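Local coordinates for protein endonuclease NucS (Pyrococcus abyssi, PDB 2VLD) that cleaves the 3' and 5' single-stranded ends of branched DNA, binds single-stranded DNA and works as a homodimer that interacts with PCNA, at residues V4-N9 with P107-V112; K152-G157 with D193-E198. The protein carries 2 engineered substitutions. All coordinates share one frame; numbering follows the deposited sequence.

Contact 1: residues V4-N9 with P107-V112; sequences VIIKEN and PYSLVV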
loop_
_atom_site.group_PDB
_atom_site.type_symbol
_atom_site.label_atom_id
_atom_site.label_comp_id
_atom_site.label_asym_id
_atom_site.label_seq_id
_atom_site.Cartn_x
_atom_site.Cartn_y
_atom_site.Cartn_z
ATOM N N VAL A 4 3.318 -13.276 13.047
ATOM C CA VAL A 4 2.889 -13.595 11.694
ATOM C C VAL A 4 2.214 -14.964 11.653
ATOM O O VAL A 4 2.782 -15.956 12.104
ATOM C CB VAL A 4 4.082 -13.520 10.700
ATOM C CG1 VAL A 4 3.972 -14.569 9.589
ATOM C CG2 VAL A 4 4.198 -12.125 10.122
ATOM N N ILE A 5 0.994 -15.009 11.134
ATOM C CA ILE A 5 0.328 -16.279 10.872
ATOM C C ILE A 5 0.054 -16.384 9.381
ATOM O O ILE A 5 -0.463 -15.453 8.772
ATOM C CB ILE A 5 -0.975 -16.418 11.669
ATOM C CG1 ILE A 5 -0.697 -16.275 13.158
ATOM C CG2 ILE A 5 -1.626 -17.763 11.404
ATOM C CD1 ILE A 5 -1.586 -15.295 13.821
ATOM N N ILE A 6 0.423 -17.516 8.801
ATOM C CA ILE A 6 0.281 -17.733 7.375
ATOM C C ILE A 6 -0.508 -19.004 7.092
ATOM O O ILE A 6 -0.414 -19.983 7.836
ATOM C CB ILE A 6 1.660 -17.858 6.710
ATOM C CG1 ILE A 6 2.402 -16.527 6.775
ATOM C CG2 ILE A 6 1.532 -18.350 5.269
ATOM C CD1 ILE A 6 3.882 -16.626 6.500
ATOM N N LYS A 7 -1.294 -18.971 6.018
ATOM C CA LYS A 7 -1.873 -20.175 5.451
ATOM C C LYS A 7 -1.526 -20.163 3.963
ATOM O O LYS A 7 -2.055 -19.339 3.213
ATOM C CB LYS A 7 -3.386 -20.202 5.687
ATOM C CG LYS A 7 -3.935 -21.528 6.237
ATOM C CD LYS A 7 -3.619 -21.704 7.735
ATOM C CE LYS A 7 -4.691 -22.510 8.478
ATOM N NZ LYS A 7 -4.684 -23.965 8.155
ATOM N N GLU A 8 -0.618 -21.059 3.548
ATOM C CA GLU A 8 -0.052 -21.039 2.179
ATOM C C GLU A 8 -1.078 -21.398 1.104
ATOM O O GLU A 8 -0.775 -21.418 -0.093
ATOM C CB GLU A 8 1.219 -21.898 2.046
ATOM C CG GLU A 8 2.122 -21.438 0.879
ATOM C CD GLU A 8 3.426 -22.216 0.751
ATOM O OE1 GLU A 8 3.372 -23.458 0.576
ATOM O OE2 GLU A 8 4.509 -21.576 0.804
ATOM N N ASN A 9 -2.284 -21.701 1.563
ATOM C CA ASN A 9 -3.495 -21.694 0.760
ATOM C C ASN A 9 -4.613 -21.791 1.780
ATOM O O ASN A 9 -4.527 -22.604 2.700
ATOM C CB ASN A 9 -3.547 -22.869 -0.218
ATOM C CG ASN A 9 -4.575 -22.669 -1.317
ATOM O OD1 ASN A 9 -5.784 -22.686 -1.071
ATOM N ND2 ASN A 9 -4.097 -22.486 -2.542
ATOM N N PRO A 107 -7.174 -17.895 -3.925
ATOM C CA PRO A 107 -6.386 -17.275 -2.862
ATOM C C PRO A 107 -5.041 -17.975 -2.687
ATOM O O PRO A 107 -4.987 -19.080 -2.144
ATOM C CB PRO A 107 -7.271 -17.449 -1.621
ATOM C CG PRO A 107 -8.178 -18.618 -1.930
ATOM C CD PRO A 107 -8.114 -18.909 -3.405
ATOM N N TYR A 108 -3.967 -17.342 -3.154
ATOM C CA TYR A 108 -2.642 -17.950 -3.075
ATOM C C TYR A 108 -2.136 -18.024 -1.646
ATOM O O TYR A 108 -1.419 -18.949 -1.286
ATOM C CB TYR A 108 -1.632 -17.188 -3.919
ATOM C CG TYR A 108 -1.984 -17.079 -5.383
ATOM C CD1 TYR A 108 -2.234 -15.834 -5.960
ATOM C CD2 TYR A 108 -2.052 -18.212 -6.200
ATOM C CE1 TYR A 108 -2.536 -15.716 -7.307
ATOM C CE2 TYR A 108 -2.359 -18.101 -7.550
ATOM C CZ TYR A 108 -2.604 -16.849 -8.092
ATOM O OH TYR A 108 -2.910 -16.709 -9.421
ATOM N N SER A 109 -2.505 -17.045 -0.835
ATOM C CA SER A 109 -2.077 -17.003 0.557
ATOM C C SER A 109 -2.710 -15.850 1.299
ATOM O O SER A 109 -3.028 -14.818 0.715
ATOM C CB SER A 109 -0.554 -16.878 0.673
ATOM O OG SER A 109 -0.186 -16.547 2.003
ATOM N N LEU A 110 -2.864 -16.042 2.598
ATOM C CA LEU A 110 -3.337 -15.016 3.489
ATOM C C LEU A 110 -2.347 -14.934 4.643
ATOM O O LEU A 110 -1.877 -15.952 5.137
ATOM C CB LEU A 110 -4.744 -15.367 3.983
ATOM C CG LEU A 110 -5.522 -14.383 4.860
ATOM C CD1 LEU A 110 -7.006 -14.725 4.865
ATOM C CD2 LEU A 110 -4.973 -14.357 6.286
ATOM N N VAL A 111 -2.030 -13.715 5.059
ATOM C CA VAL A 111 -1.116 -13.480 6.172
ATOM C C VAL A 111 -1.747 -12.525 7.192
ATOM O O VAL A 111 -2.175 -11.410 6.842
ATOM C CB VAL A 111 0.211 -12.870 5.678
ATOM C CG1 VAL A 111 1.101 -12.508 6.854
ATOM C CG2 VAL A 111 0.929 -13.815 4.720
ATOM N N VAL A 112 -1.815 -12.963 8.445
ATOM C CA VAL A 112 -2.225 -12.086 9.537
ATOM C C VAL A 112 -0.948 -11.588 10.182
ATOM O O VAL A 112 -0.018 -12.361 10.409
ATOM C CB VAL A 112 -3.092 -12.811 10.597
ATOM C CG1 VAL A 112 -3.553 -11.849 11.688
ATOM C CG2 VAL A 112 -4.291 -13.472 9.942
#
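Ile-5 and Lys-7 pair with Val-112 and Leu-110 across two antiparallel strands whose axes come within 4.7 Å, at 164° between their directions. At Ile-5 both bonds of the pair form: its N donates to Val-112 O and its O accepts from Val-112 N, each at 2.9 Å. At Lys-7 the ladder widens, with N reaching Leu-110 O at 3.2 Å and the return bond from Leu-110 N to Lys-7 O weak at 3.5 Å. Between these pairs, Ile-6 and Val-111 form a non-hydrogen-bonded pair and their side chains lie side by side, pointing the same way, with Ile-6 CG1 3.7 Å from Val-111 CG2. Both of those carbons stand anti to their own carbonyl carbon, beside the backbone N. On this face Ile-6 also packs against Ile-6 of the second subunit. On the opposite face Ile-5 and Val-112 meet at their branch points, CB to CB at 4.3 Å; Val-112 and Leu-110 continue from there onto helix 12-25. Strand 106-113 also pairs with strand 28-40, where Tyr-108 and Ser-109 both face Phe-32 in a classic beta bulge. The N-terminal strand 4-7 thus extends the antiparallel sheet of the PH-like, DNA-binding domain.

Contact 2: residues K152-G157 with D193-E198; sequences KPIRHG and DSLKEE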
loop_
_atom_site.group_PDB
_atom_site.type_symbol
_atom_site.label_atom_id
_atom_site.label_comp_id
_atom_site.label_asym_id
_atom_site.label_seq_id
_atom_site.Cartn_x
_atom_site.Cartn_y
_atom_site.Cartn_z
ATOM N N LYS A 152 22.251 20.675 5.280
ATOM C CA LYS A 152 22.856 21.046 4.011
ATOM C C LYS A 152 22.702 19.909 3.002
ATOM O O LYS A 152 23.170 18.792 3.244
ATOM C CB LYS A 152 24.332 21.435 4.211
ATOM C CG LYS A 152 25.087 21.845 2.943
ATOM C CD LYS A 152 24.565 23.149 2.356
ATOM C CE LYS A 152 25.420 23.605 1.189
ATOM N NZ LYS A 152 24.812 24.803 0.551
ATOM N N PRO A 153 22.013 20.176 1.886
ATOM C CA PRO A 153 21.977 19.191 0.817
ATOM C C PRO A 153 23.362 18.950 0.228
ATOM O O PRO A 153 24.086 19.899 -0.072
ATOM C CB PRO A 153 21.032 19.822 -0.221
ATOM C CG PRO A 153 20.216 20.777 0.560
ATOM C CD PRO A 153 21.199 21.351 1.544
ATOM N N ILE A 154 23.688 17.667 0.092
ATOM C CA ILE A 154 24.960 17.133 -0.392
ATOM C C ILE A 154 24.657 16.199 -1.563
ATOM O O ILE A 154 23.498 15.882 -1.799
ATOM C CB ILE A 154 25.684 16.436 0.797
ATOM C CG1 ILE A 154 26.899 17.243 1.177
ATOM C CG2 ILE A 154 26.097 15.018 0.528
ATOM C CD1 ILE A 154 26.556 18.655 1.594
ATOM N N ARG A 155 25.672 15.777 -2.312
ATOM C CA ARG A 155 25.444 14.913 -3.469
ATOM C C ARG A 155 24.648 13.652 -3.119
ATOM O O ARG A 155 23.708 13.291 -3.842
ATOM C CB ARG A 155 26.756 14.531 -4.134
ATOM C CG ARG A 155 27.326 15.581 -5.065
ATOM C CD ARG A 155 28.593 15.029 -5.694
ATOM N NE ARG A 155 29.340 16.021 -6.467
ATOM C CZ ARG A 155 30.413 15.746 -7.209
ATOM N NH1 ARG A 155 30.888 14.504 -7.291
ATOM N NH2 ARG A 155 31.011 16.719 -7.876
ATOM N N HIS A 156 25.020 12.989 -2.022
ATOM C CA HIS A 156 24.318 11.776 -1.584
ATOM C C HIS A 156 23.708 11.908 -0.195
ATOM O O HIS A 156 23.771 10.968 0.606
ATOM C CB HIS A 156 25.243 10.551 -1.595
ATOM C CG HIS A 156 25.953 10.332 -2.888
ATOM N ND1 HIS A 156 25.319 10.408 -4.112
ATOM C CD2 HIS A 156 27.244 10.019 -3.149
ATOM C CE1 HIS A 156 26.195 10.165 -5.071
ATOM N NE2 HIS A 156 27.368 9.924 -4.513
ATOM N N GLY A 157 23.117 13.054 0.105
ATOM C CA GLY A 157 22.456 13.170 1.385
ATOM C C GLY A 157 22.334 14.553 1.958
ATOM O O GLY A 157 22.483 15.550 1.262
ATOM N N ASP A 193 32.284 10.407 2.869
ATOM C CA ASP A 193 32.750 9.815 1.620
ATOM C C ASP A 193 32.269 10.590 0.402
ATOM O O ASP A 193 33.057 10.870 -0.498
ATOM C CB ASP A 193 32.308 8.355 1.516
ATOM C CG ASP A 193 33.069 7.442 2.462
ATOM O OD1 ASP A 193 34.129 7.855 2.987
ATOM O OD2 ASP A 193 32.604 6.301 2.676
ATOM N N SER A 194 30.982 10.937 0.384
ATOM C CA SER A 194 30.392 11.760 -0.676
ATOM C C SER A 194 31.182 13.056 -0.868
ATOM O O SER A 194 31.504 13.438 -1.990
ATOM C CB SER A 194 28.917 12.056 -0.350
ATOM O OG SER A 194 28.342 13.012 -1.229
ATOM N N LEU A 195 31.500 13.718 0.236
ATOM C CA LEU A 195 32.246 14.959 0.187
ATOM C C LEU A 195 33.725 14.731 -0.123
ATOM O O LEU A 195 34.366 15.581 -0.739
ATOM C CB LEU A 195 32.080 15.729 1.490
ATOM C CG LEU A 195 30.680 16.276 1.776
ATOM C CD1 LEU A 195 30.475 16.297 3.244
ATOM C CD2 LEU A 195 30.470 17.662 1.213
ATOM N N LYS A 196 34.259 13.585 0.292
ATOM C CA LYS A 196 35.634 13.219 -0.058
ATOM C C LYS A 196 35.805 13.067 -1.576
ATOM O O LYS A 196 36.808 13.499 -2.136
ATOM C CB LYS A 196 36.101 11.962 0.692
ATOM C CG LYS A 196 36.655 12.248 2.089
ATOM C CD LYS A 196 37.063 10.961 2.815
ATOM C CE LYS A 196 37.576 11.281 4.223
ATOM N NZ LYS A 196 37.696 10.070 5.093
ATOM N N GLU A 197 34.810 12.475 -2.231
ATOM C CA GLU A 197 34.764 12.393 -3.687
ATOM C C GLU A 197 34.604 13.755 -4.334
ATOM O O GLU A 197 34.693 13.884 -5.546
ATOM C CB GLU A 197 33.616 11.493 -4.149
ATOM C CG GLU A 197 33.805 10.032 -3.808
ATOM C CD GLU A 197 33.338 9.109 -4.911
ATOM O OE1 GLU A 197 32.215 9.316 -5.425
ATOM O OE2 GLU A 197 34.097 8.177 -5.259
ATOM N N GLU A 198 34.359 14.775 -3.528
ATOM C CA GLU A 198 34.111 16.097 -4.077
ATOM C C GLU A 198 35.214 17.109 -3.806
ATOM O O GLU A 198 35.591 17.859 -4.702
ATOM C CB GLU A 198 32.763 16.642 -3.603
ATOM C CG GLU A 198 32.328 17.876 -4.386
ATOM C CD GLU A 198 30.890 18.291 -4.149
ATOM O OE1 GLU A 198 30.167 17.632 -3.365
ATOM O OE2 GLU A 198 30.484 19.296 -4.768
#
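Arg-155 lays its guanidinium over the side chain of Glu-198, the two crossing obliquely with their flat ends stacked and the planes 29° apart. Glu-198 CG sits over one face of the guanidinium, offset toward the rim. Arg-155 NE and Glu-198 OE1 are 3.6 Å apart, but the oxygen stands off the plane of the guanidinium and not in line with any of its N-H bonds, so the salt bridge is held by charge alone. With Glu-198 CG anti to the backbone N (chi1 -167°) and the chain extended beyond it, the carboxylate reaches out from the helix to the arginine. An alanine in place of Glu-198 would probably leave the Arg-155 guanidinium without this opposite charge and freer to turn.

Ser-194 meets three residues of the turn. Its OG accepts a weak hydrogen bond from His-156 N, 3.4 Å long and bent to 141° at the hydrogen. The same oxygen lies 3.5 Å from Ile-154 CG2 and 3.6 Å from Arg-155 CB, while Ser-194 CB approaches His-156 CD2. His-156 also packs against Arg-93 of the second subunit.

Deeper in, Ile-154 and Leu-195 cross at about a right angle, with Ile-154 CG1 3.6 Å from Leu-195 CD2. Both side chains also touch Met-162 of strand 157-164.

Ile-154 to Gly-157 form a type I beta turn, joining strand 146-154 to its antiparallel neighbour 157-164 in a tight beta hairpin. Helix 182-199 packs against this hairpin at the edge of the mixed sheet in the PD-(D/E)XK-type nuclease domain, and Leu-195 extends the apolar contact to Val-203 of strand 203-209.

How the contacts relate
Contact 1 and contact 2 follow one another along the chain, contact 1 being complete before contact 2 begins, and lie on opposite sides of the chain's centre. Their centres are about 44 Å apart and their nearest atoms about 32 Å, so they do not touch. They share no sheet: 4-9 with 107-112 belongs to the antiparallel sheet of the N-terminal domain, which holds the site for single-stranded DNA, whereas 152-157 with 193-198 joins a sheet edge to a helix in the C-terminal domain, which holds the nuclease active site. The separation fits two independent domains joined by a short linker. Both contacts also touch the second subunit, so each domain takes part in the homodimer.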